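Local coordinates for amine Dehydrogenase (Pseudomonas putida, PDB 1JMX), which probably oxidises primary amines, this chain being the beta-propeller subunit of a quinohemoprotein amine dehydrogenase, at residues Asn77-Leu83 against Phe130-Leu136. Numbering follows the deposited sequence.
Sequences NTFHANL and FSTADGL
Phe-79, Ala-81, Leu-83 and Phe-130 form the apolar centre. Phe-130 (chi1 m, chi2 90°) points its CA-CB bond toward segment 77-83. Ala-81 CB sits over one face of the Phe-130 ring, 3.8 Å from its centroid and 13° off the normal, a CH-pi contact. Leu-83 CD2 is 3.9 Å from Phe-130 CZ. Phe-79 starts away from the other segment, but its t rotamer swings the ring back, with CZ 3.8 Å from Phe-130 CB. The edge of the Phe-79 ring meets a backbone carbonyl, with CE1 3.3 Å from Ser-131 O.

Phe-79 to Asn-82 are extended, while Thr-78 (-94/-15) breaks the strand geometry, forming with Phe-79 a classic beta bulge opposite Gly-69. Ser-131 to Asp-134 make a type I beta turn centred on Thr-132 (-68/-18) and Ala-133 (-75/-16), with Asp-134 N bonded to Ser-131 O at 3.2 Å. Gly-135 follows with positive phi (66/-143), its CA 4.5 Å from Phe-79 CA and 3.6 Å from Thr-78 O. His-80 CA lies 4.3 Å from Leu-136 CA. Leu-136 (m, m) lays CD1 along the strand backbone, 3.3 Å from Asn-77 O and 3.9 Å from His-80 CB.

One hydrogen bond joins the segments: His-80 N to Gly-135 O, 3.0 Å, 156°. The same oxygen takes a CA-H...O contact from Phe-79 CA at 3.5 Å.

His-80 stacks on Tyr-68, and Thr-132 OG1 bonds to Gly-103 O. This contact joins successive propeller blades. Strand 76-82 is the last of its four-stranded sheet, paired with strand 66-71. Strand 126-131 pairs with strand 105-115 in the next blade.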
loop_
_atom_site.group_PDB
_atom_site.type_symbol
_atom_site.label_atom_id
_atom_site.label_comp_id
_atom_site.label_asym_id
_atom_site.label_seq_id
_atom_site.Cartn_x
_atom_site.Cartn_y
_atom_site.Cartn_z
ATOM N N ASN B 77 -23.282 27.885 13.216
ATOM C CA ASN B 77 -21.929 27.618 13.692
ATOM C C ASN B 77 -21.676 28.574 14.867
ATOM O O ASN B 77 -21.366 29.749 14.678
ATOM C CB ASN B 77 -20.930 27.869 12.559
ATOM C CG ASN B 77 -19.495 27.567 12.955
ATOM O OD1 ASN B 77 -19.233 26.935 13.981
ATOM N ND2 ASN B 77 -18.559 28.015 12.135
ATOM N N THR B 78 -21.847 28.055 16.077
ATOM C CA THR B 78 -21.695 28.832 17.305
ATOM C C THR B 78 -20.322 28.774 17.977
ATOM O O THR B 78 -20.021 29.578 18.865
ATOM C CB THR B 78 -22.739 28.389 18.351
ATOM O OG1 THR B 78 -22.552 26.998 18.644
ATOM C CG2 THR B 78 -24.153 28.617 17.833
ATOM N N PHE B 79 -19.500 27.812 17.581
ATOM C CA PHE B 79 -18.187 27.669 18.179
ATOM C C PHE B 79 -17.196 27.173 17.160
ATOM O O PHE B 79 -17.534 26.413 16.258
ATOM C CB PHE B 79 -18.248 26.688 19.349
ATOM C CG PHE B 79 -16.914 26.386 19.961
ATOM C CD1 PHE B 79 -16.348 27.251 20.887
ATOM C CD2 PHE B 79 -16.225 25.224 19.621
ATOM C CE1 PHE B 79 -15.123 26.970 21.471
ATOM C CE2 PHE B 79 -14.994 24.931 20.199
ATOM C CZ PHE B 79 -14.443 25.809 21.129
ATOM N N HIS B 80 -15.965 27.636 17.297
ATOM C CA HIS B 80 -14.905 27.218 16.411
ATOM C C HIS B 80 -13.561 27.371 17.096
ATOM O O HIS B 80 -13.204 28.449 17.569
ATOM C CB HIS B 80 -14.919 27.998 15.101
ATOM C CG HIS B 80 -13.718 27.734 14.249
ATOM N ND1 HIS B 80 -13.285 26.460 13.958
ATOM C CD2 HIS B 80 -12.808 28.572 13.699
ATOM C CE1 HIS B 80 -12.159 26.522 13.271
ATOM N NE2 HIS B 80 -11.848 27.794 13.100
ATOM N N ALA B 81 -12.828 26.270 17.155
ATOM C CA ALA B 81 -11.510 26.240 17.758
ATOM C C ALA B 81 -10.538 25.639 16.763
ATOM O O ALA B 81 -10.770 24.559 16.233
ATOM C CB ALA B 81 -11.535 25.414 19.036
ATOM N N ASN B 82 -9.496 26.385 16.441
ATOM C CA ASN B 82 -8.486 25.893 15.532
ATOM C C ASN B 82 -7.413 25.282 16.416
ATOM O O ASN B 82 -7.059 25.848 17.450
ATOM C CB ASN B 82 -7.920 27.030 14.680
ATOM C CG ASN B 82 -6.705 26.613 13.891
ATOM O OD1 ASN B 82 -5.593 27.009 14.204
ATOM N ND2 ASN B 82 -6.906 25.786 12.886
ATOM N N LEU B 83 -6.906 24.124 16.006
ATOM C CA LEU B 83 -5.894 23.410 16.768
ATOM C C LEU B 83 -4.444 23.783 16.451
ATOM O O LEU B 83 -3.514 23.129 16.919
ATOM C CB LEU B 83 -6.113 21.903 16.624
ATOM C CG LEU B 83 -7.530 21.418 16.950
ATOM C CD1 LEU B 83 -7.584 19.906 16.836
ATOM C CD2 LEU B 83 -7.958 21.866 18.346
ATOM N N PHE B 130 -10.569 24.679 25.616
ATOM C CA PHE B 130 -11.202 25.837 25.012
ATOM C C PHE B 130 -12.498 26.082 25.751
ATOM O O PHE B 130 -13.151 25.147 26.214
ATOM C CB PHE B 130 -11.518 25.583 23.535
ATOM C CG PHE B 130 -10.324 25.207 22.717
ATOM C CD1 PHE B 130 -9.956 23.875 22.570
ATOM C CD2 PHE B 130 -9.552 26.184 22.101
ATOM C CE1 PHE B 130 -8.836 23.525 21.826
ATOM C CE2 PHE B 130 -8.431 25.839 21.354
ATOM C CZ PHE B 130 -8.075 24.510 21.219
ATOM N N SER B 131 -12.825 27.349 25.922
ATOM C CA SER B 131 -14.063 27.713 26.566
ATOM C C SER B 131 -15.063 27.826 25.426
ATOM O O SER B 131 -14.786 28.471 24.415
ATOM C CB SER B 131 -13.912 29.045 27.287
ATOM O OG SER B 131 -15.153 29.456 27.813
ATOM N N THR B 132 -16.204 27.164 25.562
ATOM C CA THR B 132 -17.217 27.192 24.515
ATOM C C THR B 132 -17.857 28.571 24.347
ATOM O O THR B 132 -18.465 28.866 23.310
ATOM C CB THR B 132 -18.302 26.145 24.772
ATOM O OG1 THR B 132 -18.885 26.364 26.061
ATOM C CG2 THR B 132 -17.703 24.752 24.726
ATOM N N ALA B 133 -17.695 29.417 25.360
ATOM C CA ALA B 133 -18.246 30.768 25.336
ATOM C C ALA B 133 -17.443 31.700 24.433
ATOM O O ALA B 133 -17.937 32.757 24.043
ATOM C CB ALA B 133 -18.314 31.344 26.761
ATOM N N ASP B 134 -16.223 31.294 24.079
ATOM C CA ASP B 134 -15.353 32.108 23.233
ATOM C C ASP B 134 -15.716 32.245 21.759
ATOM O O ASP B 134 -15.023 32.937 21.009
ATOM C CB ASP B 134 -13.898 31.683 23.409
ATOM C CG ASP B 134 -13.348 32.062 24.775
ATOM O OD1 ASP B 134 -12.204 31.677 25.095
ATOM O OD2 ASP B 134 -14.068 32.754 25.536
ATOM N N GLY B 135 -16.795 31.586 21.345
ATOM C CA GLY B 135 -17.262 31.688 19.970
ATOM C C GLY B 135 -16.423 31.146 18.821
ATOM O O GLY B 135 -15.747 30.122 18.938
ATOM N N LEU B 136 -16.461 31.871 17.706
ATOM C CA LEU B 136 -15.764 31.479 16.487
ATOM C C LEU B 136 -14.276 31.768 16.398
ATOM O O LEU B 136 -13.673 31.530 15.349
ATOM C CB LEU B 136 -16.467 32.061 15.255
ATOM C CG LEU B 136 -17.915 31.660 14.932
ATOM C CD1 LEU B 136 -18.120 30.170 15.146
ATOM C CD2 LEU B 136 -18.880 32.437 15.799
#